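Local coordinates for flavohemoprotein (Vibrio cholerae O1 biovar El Tor, PDB 4EH1) that probably detoxifies nitric oxide, using its FAD-containing reductase domain to pass electrons from NAD(P)H to a globin heme that turns NO and O2 into nitrate, at residues 142-156 with 170-182. Numbering follows the deposited sequence.
Sequences SGVTYLYACNSAKEH and GWMQQVWYRDESA
Glu-180 OE2 is gripped from two directions: Ala-153 N gives it a nearly straight hydrogen bond of 2.9 Å, coming from above the carboxylate plane, and a water that accepts from Lys-154 N donates to the same oxygen. Two successive amides of the turn after strand 144-150 thus converge, one directly and one through water, on a single carboxylate. The Tyr-177 ring packs against this turn. Ser-152 C sits over the centre of its ring and Ala-153 N nearer the rim of the same face, while the hydroxyl OH meets His-156 ND1 at 2.8 Å in a hydrogen bond whose proton could belong to either. Chi1 of -176° carries the His-156 ring away from its own N and over to the phenol; the two side chains cross at about a right angle, and a water joins His-156 NE2 to Gln-173 OE1. Nearby, Asn-151 OD1 lies 3.1 Å above the centre of the Arg-178 guanidinium, the two planes 27° apart in a stack. Arg-178 presents this group side-on to Asp-179 in a salt bridge, NE to OD1 (2.9 Å) and NH2 to OD2.

Toward the N-terminal ends of the segments, the strand axes come within 4.6 Å, running parallel, and Tyr-146 and Tyr-148 each use both N and O to bond strand 172-177. At the far end, Val-144 CB stands 3.5 Å over the five-membered ring of Trp-171, a CH-pi contact, while Trp-171 NE1 bonds Lys-141 O. Helix 159-169 makes the crossover of this beta-alpha-beta unit in the NAD-binding part of the reductase domain. Tyr-148 OH hydrogen-bonds Gly-123 O, one of the residues that probably bind NADP(+). The chemistry is consistent with a division of labour: backbone bonds set the strand register, and Glu-180, Tyr-177 and His-156 fix the turn at the strands' C-terminal ends.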
loop_
_atom_site.group_PDB
_atom_site.type_symbol
_atom_site.label_atom_id
_atom_site.label_comp_id
_atom_site.label_asym_id
_atom_site.label_seq_id
_atom_site.Cartn_x
_atom_site.Cartn_y
_atom_site.Cartn_z
ATOM N N SER A 142 -0.797 -18.072 25.468
ATOM C CA SER A 142 0.397 -18.847 25.182
ATOM C C SER A 142 0.023 -20.153 24.424
ATOM O O SER A 142 -1.152 -20.512 24.315
ATOM C CB SER A 142 1.136 -19.135 26.491
ATOM O OG SER A 142 0.523 -20.218 27.139
ATOM N N GLY A 143 1.013 -20.847 23.882
ATOM C CA GLY A 143 0.767 -22.095 23.171
ATOM C C GLY A 143 0.108 -21.914 21.800
ATOM O O GLY A 143 -0.860 -22.604 21.464
ATOM N N VAL A 144 0.630 -20.985 21.013
ATOM C CA VAL A 144 0.110 -20.745 19.662
ATOM C C VAL A 144 1.123 -21.177 18.577
ATOM O O VAL A 144 2.303 -20.823 18.645
ATOM C CB VAL A 144 -0.299 -19.261 19.442
ATOM C CG1 VAL A 144 -0.876 -19.058 18.024
ATOM C CG2 VAL A 144 -1.335 -18.812 20.488
ATOM N N THR A 145 0.650 -21.969 17.613
ATOM C CA THR A 145 1.438 -22.358 16.445
ATOM C C THR A 145 0.780 -21.822 15.156
ATOM O O THR A 145 -0.418 -22.011 14.910
ATOM C CB THR A 145 1.576 -23.895 16.339
ATOM O OG1 THR A 145 2.175 -24.405 17.526
ATOM C CG2 THR A 145 2.478 -24.283 15.149
ATOM N N TYR A 146 1.565 -21.153 14.330
ATOM C CA TYR A 146 1.059 -20.612 13.086
ATOM C C TYR A 146 1.689 -21.351 11.886
ATOM O O TYR A 146 2.909 -21.347 11.707
ATOM C CB TYR A 146 1.427 -19.146 13.049
ATOM C CG TYR A 146 0.967 -18.365 11.842
ATOM C CD1 TYR A 146 1.837 -18.125 10.776
ATOM C CD2 TYR A 146 -0.316 -17.816 11.787
ATOM C CE1 TYR A 146 1.444 -17.390 9.675
ATOM C CE2 TYR A 146 -0.727 -17.081 10.682
ATOM C CZ TYR A 146 0.166 -16.861 9.635
ATOM O OH TYR A 146 -0.216 -16.123 8.543
ATOM N N LEU A 147 0.868 -21.998 11.073
ATOM C CA LEU A 147 1.386 -22.741 9.915
ATOM C C LEU A 147 0.825 -22.101 8.649
ATOM O O LEU A 147 -0.395 -21.962 8.507
ATOM C CB LEU A 147 1.011 -24.223 9.988
ATOM C CG LEU A 147 1.317 -24.996 11.291
ATOM C CD1 LEU A 147 0.769 -26.408 11.219
ATOM C CD2 LEU A 147 2.791 -25.055 11.605
ATOM N N TYR A 148 1.716 -21.707 7.741
ATOM C CA TYR A 148 1.339 -20.898 6.583
ATOM C C TYR A 148 1.988 -21.430 5.287
ATOM O O TYR A 148 3.189 -21.750 5.264
ATOM C CB TYR A 148 1.745 -19.424 6.796
ATOM C CG TYR A 148 1.248 -18.509 5.676
ATOM C CD1 TYR A 148 -0.108 -18.422 5.380
ATOM C CD2 TYR A 148 2.140 -17.775 4.882
ATOM C CE1 TYR A 148 -0.581 -17.620 4.328
ATOM C CE2 TYR A 148 1.679 -16.966 3.812
ATOM C CZ TYR A 148 0.321 -16.883 3.565
ATOM O OH TYR A 148 -0.158 -16.082 2.557
ATOM N N ALA A 149 1.189 -21.536 4.227
ATOM C CA ALA A 149 1.696 -21.937 2.911
ATOM C C ALA A 149 1.384 -20.859 1.876
ATOM O O ALA A 149 0.270 -20.368 1.790
ATOM C CB ALA A 149 1.100 -23.287 2.486
ATOM N N CYS A 150 2.376 -20.470 1.094
ATOM C CA CYS A 150 2.094 -19.589 -0.003
ATOM C C CYS A 150 3.006 -20.013 -1.146
ATOM O O CYS A 150 3.762 -20.970 -1.013
ATOM C CB CYS A 150 2.261 -18.111 0.392
ATOM S SG CYS A 150 3.924 -17.755 1.035
ATOM N N ASN A 151 2.915 -19.336 -2.286
ATOM C CA ASN A 151 3.648 -19.804 -3.445
ATOM C C ASN A 151 5.137 -19.452 -3.403
ATOM O O ASN A 151 5.962 -20.197 -3.920
ATOM C CB ASN A 151 3.024 -19.246 -4.717
ATOM C CG ASN A 151 1.614 -19.769 -4.951
ATOM O OD1 ASN A 151 1.251 -20.829 -4.454
ATOM N ND2 ASN A 151 0.816 -19.021 -5.711
ATOM N N SER A 152 5.460 -18.295 -2.823
ATOM C CA SER A 152 6.814 -17.758 -2.850
ATOM C C SER A 152 6.970 -16.564 -1.910
ATOM O O SER A 152 5.982 -16.077 -1.328
ATOM C CB SER A 152 7.168 -17.309 -4.269
ATOM O OG SER A 152 6.361 -16.206 -4.667
ATOM N N ALA A 153 8.204 -16.069 -1.817
ATOM C CA ALA A 153 8.513 -14.935 -0.965
ATOM C C ALA A 153 7.638 -13.743 -1.329
ATOM O O ALA A 153 7.077 -13.091 -0.445
ATOM C CB ALA A 153 10.036 -14.556 -1.036
ATOM N N LYS A 154 7.496 -13.459 -2.621
ATOM C CA LYS A 154 6.685 -12.290 -2.992
ATOM C C LYS A 154 5.197 -12.423 -2.651
ATOM O O LYS A 154 4.473 -11.432 -2.598
ATOM C CB LYS A 154 6.856 -11.919 -4.455
ATOM C CG LYS A 154 6.134 -12.827 -5.455
ATOM C CD LYS A 154 6.186 -12.169 -6.842
ATOM C CE LYS A 154 5.387 -12.977 -7.884
ATOM N NZ LYS A 154 5.988 -14.328 -8.145
ATOM N N GLU A 155 4.729 -13.638 -2.431
ATOM C CA GLU A 155 3.323 -13.790 -2.070
ATOM C C GLU A 155 3.162 -14.057 -0.557
ATOM O O GLU A 155 2.119 -14.512 -0.103
ATOM C CB GLU A 155 2.662 -14.919 -2.897
ATOM C CG GLU A 155 2.628 -14.671 -4.374
ATOM C CD GLU A 155 1.698 -15.658 -5.133
ATOM O OE1 GLU A 155 0.569 -15.957 -4.662
ATOM O OE2 GLU A 155 2.103 -16.146 -6.213
ATOM N N HIS A 156 4.205 -13.806 0.217
ATOM C CA HIS A 156 4.179 -14.194 1.620
ATOM C C HIS A 156 3.438 -13.106 2.438
ATOM O O HIS A 156 4.060 -12.214 3.012
ATOM C CB HIS A 156 5.622 -14.366 2.106
ATOM C CG HIS A 156 5.747 -14.865 3.515
ATOM N ND1 HIS A 156 6.951 -15.295 4.048
ATOM C CD2 HIS A 156 4.835 -14.983 4.505
ATOM C CE1 HIS A 156 6.764 -15.679 5.296
ATOM N NE2 HIS A 156 5.488 -15.499 5.600
ATOM N N GLY A 170 6.335 -15.149 21.956
ATOM C CA GLY A 170 6.913 -16.463 22.201
ATOM C C GLY A 170 6.142 -17.629 21.572
ATOM O O GLY A 170 6.034 -18.713 22.146
ATOM N N TRP A 171 5.623 -17.400 20.378
ATOM C CA TRP A 171 4.880 -18.415 19.639
ATOM C C TRP A 171 5.748 -19.154 18.616
ATOM O O TRP A 171 6.943 -18.876 18.506
ATOM C CB TRP A 171 3.723 -17.757 18.898
ATOM C CG TRP A 171 2.679 -17.208 19.830
ATOM C CD1 TRP A 171 2.474 -17.551 21.159
ATOM C CD2 TRP A 171 1.677 -16.244 19.502
ATOM N NE1 TRP A 171 1.414 -16.826 21.672
ATOM C CE2 TRP A 171 0.898 -16.031 20.676
ATOM C CE3 TRP A 171 1.368 -15.521 18.339
ATOM C CZ2 TRP A 171 -0.162 -15.122 20.710
ATOM C CZ3 TRP A 171 0.292 -14.619 18.366
ATOM C CH2 TRP A 171 -0.455 -14.428 19.545
ATOM N N MET A 172 5.145 -20.101 17.887
ATOM C CA MET A 172 5.896 -20.895 16.930
ATOM C C MET A 172 5.292 -20.688 15.552
ATOM O O MET A 172 4.076 -20.546 15.412
ATOM C CB MET A 172 5.827 -22.391 17.277
ATOM C CG MET A 172 5.819 -22.740 18.772
ATOM S SD MET A 172 7.383 -22.448 19.628
ATOM C CE MET A 172 8.589 -23.293 18.579
ATOM N N GLN A 173 6.137 -20.649 14.531
ATOM C CA GLN A 173 5.615 -20.634 13.178
ATOM C C GLN A 173 6.471 -21.487 12.239
ATOM O O GLN A 173 7.684 -21.660 12.457
ATOM C CB GLN A 173 5.415 -19.199 12.657
ATOM C CG GLN A 173 6.596 -18.575 11.905
ATOM C CD GLN A 173 6.171 -17.347 11.056
ATOM O OE1 GLN A 173 5.202 -17.402 10.297
ATOM N NE2 GLN A 173 6.908 -16.252 11.184
ATOM N N GLN A 174 5.814 -22.056 11.234
ATOM C CA GLN A 174 6.514 -22.692 10.117
ATOM C C GLN A 174 5.862 -22.181 8.835
ATOM O O GLN A 174 4.636 -22.160 8.725
ATOM C CB GLN A 174 6.439 -24.227 10.181
ATOM C CG GLN A 174 7.189 -24.931 9.015
ATOM C CD GLN A 174 8.653 -24.468 8.885
ATOM O OE1 GLN A 174 9.078 -23.917 7.847
ATOM N NE2 GLN A 174 9.429 -24.714 9.927
ATOM N N VAL A 175 6.691 -21.771 7.881
ATOM C CA VAL A 175 6.211 -21.349 6.580
ATOM C C VAL A 175 6.656 -22.304 5.429
ATOM O O VAL A 175 7.762 -22.813 5.447
ATOM C CB VAL A 175 6.678 -19.925 6.296
ATOM C CG1 VAL A 175 6.408 -19.549 4.836
ATOM C CG2 VAL A 175 5.975 -18.923 7.291
ATOM N N TRP A 176 5.769 -22.558 4.461
ATOM C CA TRP A 176 6.089 -23.337 3.257
ATOM C C TRP A 176 5.933 -22.454 1.994
ATOM O O TRP A 176 4.957 -21.692 1.872
ATOM C CB TRP A 176 5.137 -24.529 3.105
ATOM C CG TRP A 176 5.349 -25.664 4.051
ATOM C CD1 TRP A 176 5.950 -26.843 3.787
ATOM C CD2 TRP A 176 4.928 -25.723 5.416
ATOM N NE1 TRP A 176 5.946 -27.632 4.901
ATOM C CE2 TRP A 176 5.312 -26.980 5.914
ATOM C CE3 TRP A 176 4.269 -24.825 6.266
ATOM C CZ2 TRP A 176 5.064 -27.377 7.229
ATOM C CZ3 TRP A 176 4.002 -25.223 7.566
ATOM C CH2 TRP A 176 4.399 -26.495 8.031
ATOM N N TYR A 177 6.889 -22.546 1.065
ATOM C CA TYR A 177 6.779 -21.864 -0.229
ATOM C C TYR A 177 6.632 -22.976 -1.242
ATOM O O TYR A 177 7.461 -23.904 -1.298
ATOM C CB TYR A 177 8.032 -21.044 -0.565
ATOM C CG TYR A 177 8.258 -19.753 0.213
ATOM C CD1 TYR A 177 7.251 -19.183 1.003
ATOM C CD2 TYR A 177 9.490 -19.084 0.132
ATOM C CE1 TYR A 177 7.472 -17.987 1.706
ATOM C CE2 TYR A 177 9.723 -17.901 0.838
ATOM C CZ TYR A 177 8.697 -17.356 1.630
ATOM O OH TYR A 177 8.913 -16.168 2.328
ATOM N N ARG A 178 5.565 -22.916 -2.024
ATOM C CA ARG A 178 5.316 -23.968 -3.012
ATOM C C ARG A 178 6.364 -23.968 -4.128
ATOM O O ARG A 178 6.746 -25.020 -4.612
ATOM C CB ARG A 178 3.950 -23.786 -3.648
ATOM C CG ARG A 178 3.508 -24.913 -4.543
ATOM C CD ARG A 178 2.261 -24.488 -5.274
ATOM N NE ARG A 178 2.552 -23.516 -6.320
ATOM C CZ ARG A 178 1.616 -22.811 -6.940
ATOM N NH1 ARG A 178 0.343 -22.985 -6.619
ATOM N NH2 ARG A 178 1.949 -21.945 -7.879
ATOM N N ASP A 179 6.835 -22.792 -4.526
ATOM C CA ASP A 179 7.613 -22.702 -5.768
ATOM C C ASP A 179 9.093 -22.353 -5.638
ATOM O O ASP A 179 9.778 -22.248 -6.639
ATOM C CB ASP A 179 6.960 -21.714 -6.741
ATOM C CG ASP A 179 5.562 -22.112 -7.116
ATOM O OD1 ASP A 179 5.308 -23.327 -7.172
ATOM O OD2 ASP A 179 4.716 -21.213 -7.339
ATOM N N GLU A 180 9.592 -22.129 -4.433
ATOM C CA GLU A 180 11.017 -21.834 -4.300
ATOM C C GLU A 180 11.466 -22.156 -2.874
ATOM O O GLU A 180 10.648 -22.439 -2.002
ATOM C CB GLU A 180 11.300 -20.363 -4.667
ATOM C CG GLU A 180 10.561 -19.343 -3.763
ATOM C CD GLU A 180 10.696 -17.882 -4.236
ATOM O OE1 GLU A 180 10.988 -17.651 -5.431
ATOM O OE2 GLU A 180 10.515 -16.965 -3.411
ATOM N N SER A 181 12.769 -22.150 -2.650
ATOM C CA SER A 181 13.297 -22.365 -1.315
ATOM C C SER A 181 13.686 -21.014 -0.754
ATOM O O SER A 181 13.848 -20.061 -1.500
ATOM C CB SER A 181 14.551 -23.222 -1.396
ATOM O OG SER A 181 15.525 -22.515 -2.140
ATOM N N ALA A 182 13.849 -20.947 0.563
ATOM C CA ALA A 182 14.361 -19.758 1.212
ATOM C C ALA A 182 14.840 -20.128 2.604
ATOM O O ALA A 182 14.449 -21.165 3.150
ATOM C CB ALA A 182 13.277 -18.688 1.293
HETATM O O HOH W 1 -2.024 -20.467 -6.826
HETATM O O HOH W 2 9.435 -14.498 -4.530
HETATM O O HOH W 3 4.374 -15.480 8.164
#